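Local coordinates for ArCE4A (PDB 5LFZ), which probably removes acetyl groups from N-acetylated polysaccharides such as chitin, as a metal-dependent carbohydrate esterase of family CE4, at residues 29-34 / 51-56. Sequence-based numbering, arbitrary orientation.
Sequences LTFDDG and TPATFF. With NI (nickel (II) ion), chain B.
Phe56 and Phe31 bury the largest areas of any residues in this contact, on opposite faces of two parallel strands. The Phe56 ring leans back to Thr30, which meets it at the edge: CE1 is 3.9 Å from Thr30 CB. Phe56 CB meets Asp32 OD1 at 3.5 Å, carboxylate and ring planes standing 78° apart; that carboxylate is salt-bridged to Arg120. Phe31 has CG anti to its carbonyl carbon (chi1 -62°), which lays the ring beside that of Phe55. Their planes are 21° apart, but the rings are slid past each other, centroids 5.4 Å apart, and barely overlap. Ala53 CB closes on the Phe31 ring edge, 3.7 Å from CE2, and helix 39-48 packs on this face through Leu42, Leu43 and Leu46. Four backbone bonds fix the register, from Thr54 N to Leu29 O (3.1 Å) through to Asp33 N on Phe56 O (3.1 Å). The same Asp33, through OD1, binds nickel at 2.1 Å, together with His82, His86 and three waters. Strand 26-32, helix 39-48 and strand 54-57 form a right-handed beta-alpha-beta unit of the NodB homology domain, with the CE4 Asp-His-His metal site at the C-terminal end of strand 26-32.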
loop_
_atom_site.group_PDB
_atom_site.type_symbol
_atom_site.label_atom_id
_atom_site.label_comp_id
_atom_site.label_asym_id
_atom_site.label_seq_id
_atom_site.Cartn_x
_atom_site.Cartn_y
_atom_site.Cartn_z
ATOM N N LEU A 29 3.150 -1.188 -6.860
ATOM C CA LEU A 29 1.839 -0.535 -6.842
ATOM C C LEU A 29 1.272 -0.634 -5.440
ATOM O O LEU A 29 1.226 -1.725 -4.870
ATOM C CB LEU A 29 0.871 -1.192 -7.826
ATOM C CG LEU A 29 1.245 -1.207 -9.305
ATOM C CD1 LEU A 29 0.078 -1.745 -10.126
ATOM C CD2 LEU A 29 1.644 0.185 -9.751
ATOM N N THR A 30 0.851 0.490 -4.870
ATOM C CA THR A 30 0.278 0.470 -3.528
ATOM C C THR A 30 -1.052 1.225 -3.498
ATOM O O THR A 30 -1.257 2.198 -4.236
ATOM C CB THR A 30 1.254 1.053 -2.462
ATOM O OG1 THR A 30 1.408 2.463 -2.645
ATOM C CG2 THR A 30 2.627 0.377 -2.542
ATOM N N PHE A 31 -1.963 0.745 -2.660
ATOM C CA PHE A 31 -3.310 1.306 -2.566
ATOM C C PHE A 31 -3.669 1.592 -1.117
ATOM O O PHE A 31 -3.626 0.688 -0.279
ATOM C CB PHE A 31 -4.340 0.352 -3.167
ATOM C CG PHE A 31 -4.133 0.068 -4.629
ATOM C CD1 PHE A 31 -4.669 0.905 -5.596
ATOM C CD2 PHE A 31 -3.400 -1.036 -5.036
ATOM C CE1 PHE A 31 -4.484 0.637 -6.934
ATOM C CE2 PHE A 31 -3.207 -1.304 -6.374
ATOM C CZ PHE A 31 -3.748 -0.468 -7.324
ATOM N N ASP A 32 -4.021 2.840 -0.819
ATOM C CA ASP A 32 -4.347 3.252 0.550
ATOM C C ASP A 32 -5.836 3.352 0.803
ATOM O O ASP A 32 -6.610 3.604 -0.126
ATOM C CB ASP A 32 -3.754 4.626 0.875
ATOM C CG ASP A 32 -2.275 4.593 1.130
ATOM O OD1 ASP A 32 -1.639 3.549 0.891
ATOM O OD2 ASP A 32 -1.747 5.645 1.556
ATOM N N ASP A 33 -6.203 3.193 2.077
ATOM C CA ASP A 33 -7.486 3.644 2.646
ATOM C C ASP A 33 -8.622 2.645 2.480
ATOM O O ASP A 33 -9.753 2.912 2.907
ATOM C CB ASP A 33 -7.953 4.978 2.047
ATOM C CG ASP A 33 -7.085 6.167 2.427
ATOM O OD1 ASP A 33 -6.039 6.008 3.080
ATOM O OD2 ASP A 33 -7.460 7.286 2.030
ATOM N N GLY A 34 -8.346 1.516 1.837
ATOM C CA GLY A 34 -9.326 0.454 1.728
ATOM C C GLY A 34 -9.327 -0.414 2.971
ATOM O O GLY A 34 -8.706 -0.065 3.977
ATOM N N THR A 51 -0.808 -9.643 -11.438
ATOM C CA THR A 51 -0.025 -8.587 -10.824
ATOM C C THR A 51 -0.330 -8.467 -9.343
ATOM O O THR A 51 -1.497 -8.380 -8.955
ATOM C CB THR A 51 -0.294 -7.232 -11.503
ATOM O OG1 THR A 51 0.179 -7.273 -12.856
ATOM C CG2 THR A 51 0.405 -6.116 -10.755
ATOM N N PRO A 52 0.721 -8.472 -8.505
ATOM C CA PRO A 52 0.558 -8.268 -7.068
ATOM C C PRO A 52 0.592 -6.796 -6.709
ATOM O O PRO A 52 1.160 -5.988 -7.442
ATOM C CB PRO A 52 1.763 -8.990 -6.481
ATOM C CG PRO A 52 2.837 -8.756 -7.509
ATOM C CD PRO A 52 2.132 -8.717 -8.863
ATOM N N ALA A 53 -0.022 -6.452 -5.588
ATOM C CA ALA A 53 0.006 -5.087 -5.096
ATOM C C ALA A 53 0.064 -5.110 -3.578
ATOM O O ALA A 53 -0.070 -6.169 -2.962
ATOM C CB ALA A 53 -1.215 -4.308 -5.587
ATOM N N THR A 54 0.283 -3.944 -2.984
ATOM C CA THR A 54 0.328 -3.814 -1.532
ATOM C C THR A 54 -0.803 -2.894 -1.100
ATOM O O THR A 54 -0.948 -1.788 -1.624
ATOM C CB THR A 54 1.681 -3.266 -1.069
ATOM O OG1 THR A 54 2.720 -4.088 -1.612
ATOM C CG2 THR A 54 1.782 -3.251 0.462
ATOM N N PHE A 55 -1.617 -3.376 -0.171
ATOM C CA PHE A 55 -2.781 -2.645 0.294
ATOM C C PHE A 55 -2.560 -2.155 1.710
ATOM O O PHE A 55 -2.451 -2.955 2.636
ATOM C CB PHE A 55 -4.032 -3.530 0.219
ATOM C CG PHE A 55 -4.411 -3.921 -1.181
ATOM C CD1 PHE A 55 -3.886 -5.061 -1.772
ATOM C CD2 PHE A 55 -5.284 -3.132 -1.913
ATOM C CE1 PHE A 55 -4.234 -5.411 -3.068
ATOM C CE2 PHE A 55 -5.636 -3.478 -3.206
ATOM C CZ PHE A 55 -5.106 -4.623 -3.785
ATOM N N PHE A 56 -2.448 -0.844 1.879
ATOM C CA PHE A 56 -2.340 -0.274 3.214
ATOM C C PHE A 56 -3.740 0.008 3.736
ATOM O O PHE A 56 -4.372 1.004 3.381
ATOM C CB PHE A 56 -1.472 0.971 3.198
ATOM C CG PHE A 56 -0.031 0.673 2.925
ATOM C CD1 PHE A 56 0.477 0.722 1.636
ATOM C CD2 PHE A 56 0.810 0.296 3.959
ATOM C CE1 PHE A 56 1.805 0.432 1.387
ATOM C CE2 PHE A 56 2.140 0.009 3.722
ATOM C CZ PHE A 56 2.641 0.065 2.435
HETATM NI NI NI B . -4.632 7.438 3.553
HETATM O O HOH W 1 3.214 -3.440 -4.154
HETATM O O HOH W 2 3.040 -3.950 -7.586
HETATM O O HOH W 3 -6.049 0.037 0.904
HETATM O O HOH W 4 -3.409 7.682 2.067
HETATM O O HOH W 5 -5.617 8.910 2.437
HETATM O O HOH W 6 -3.090 8.889 3.904
#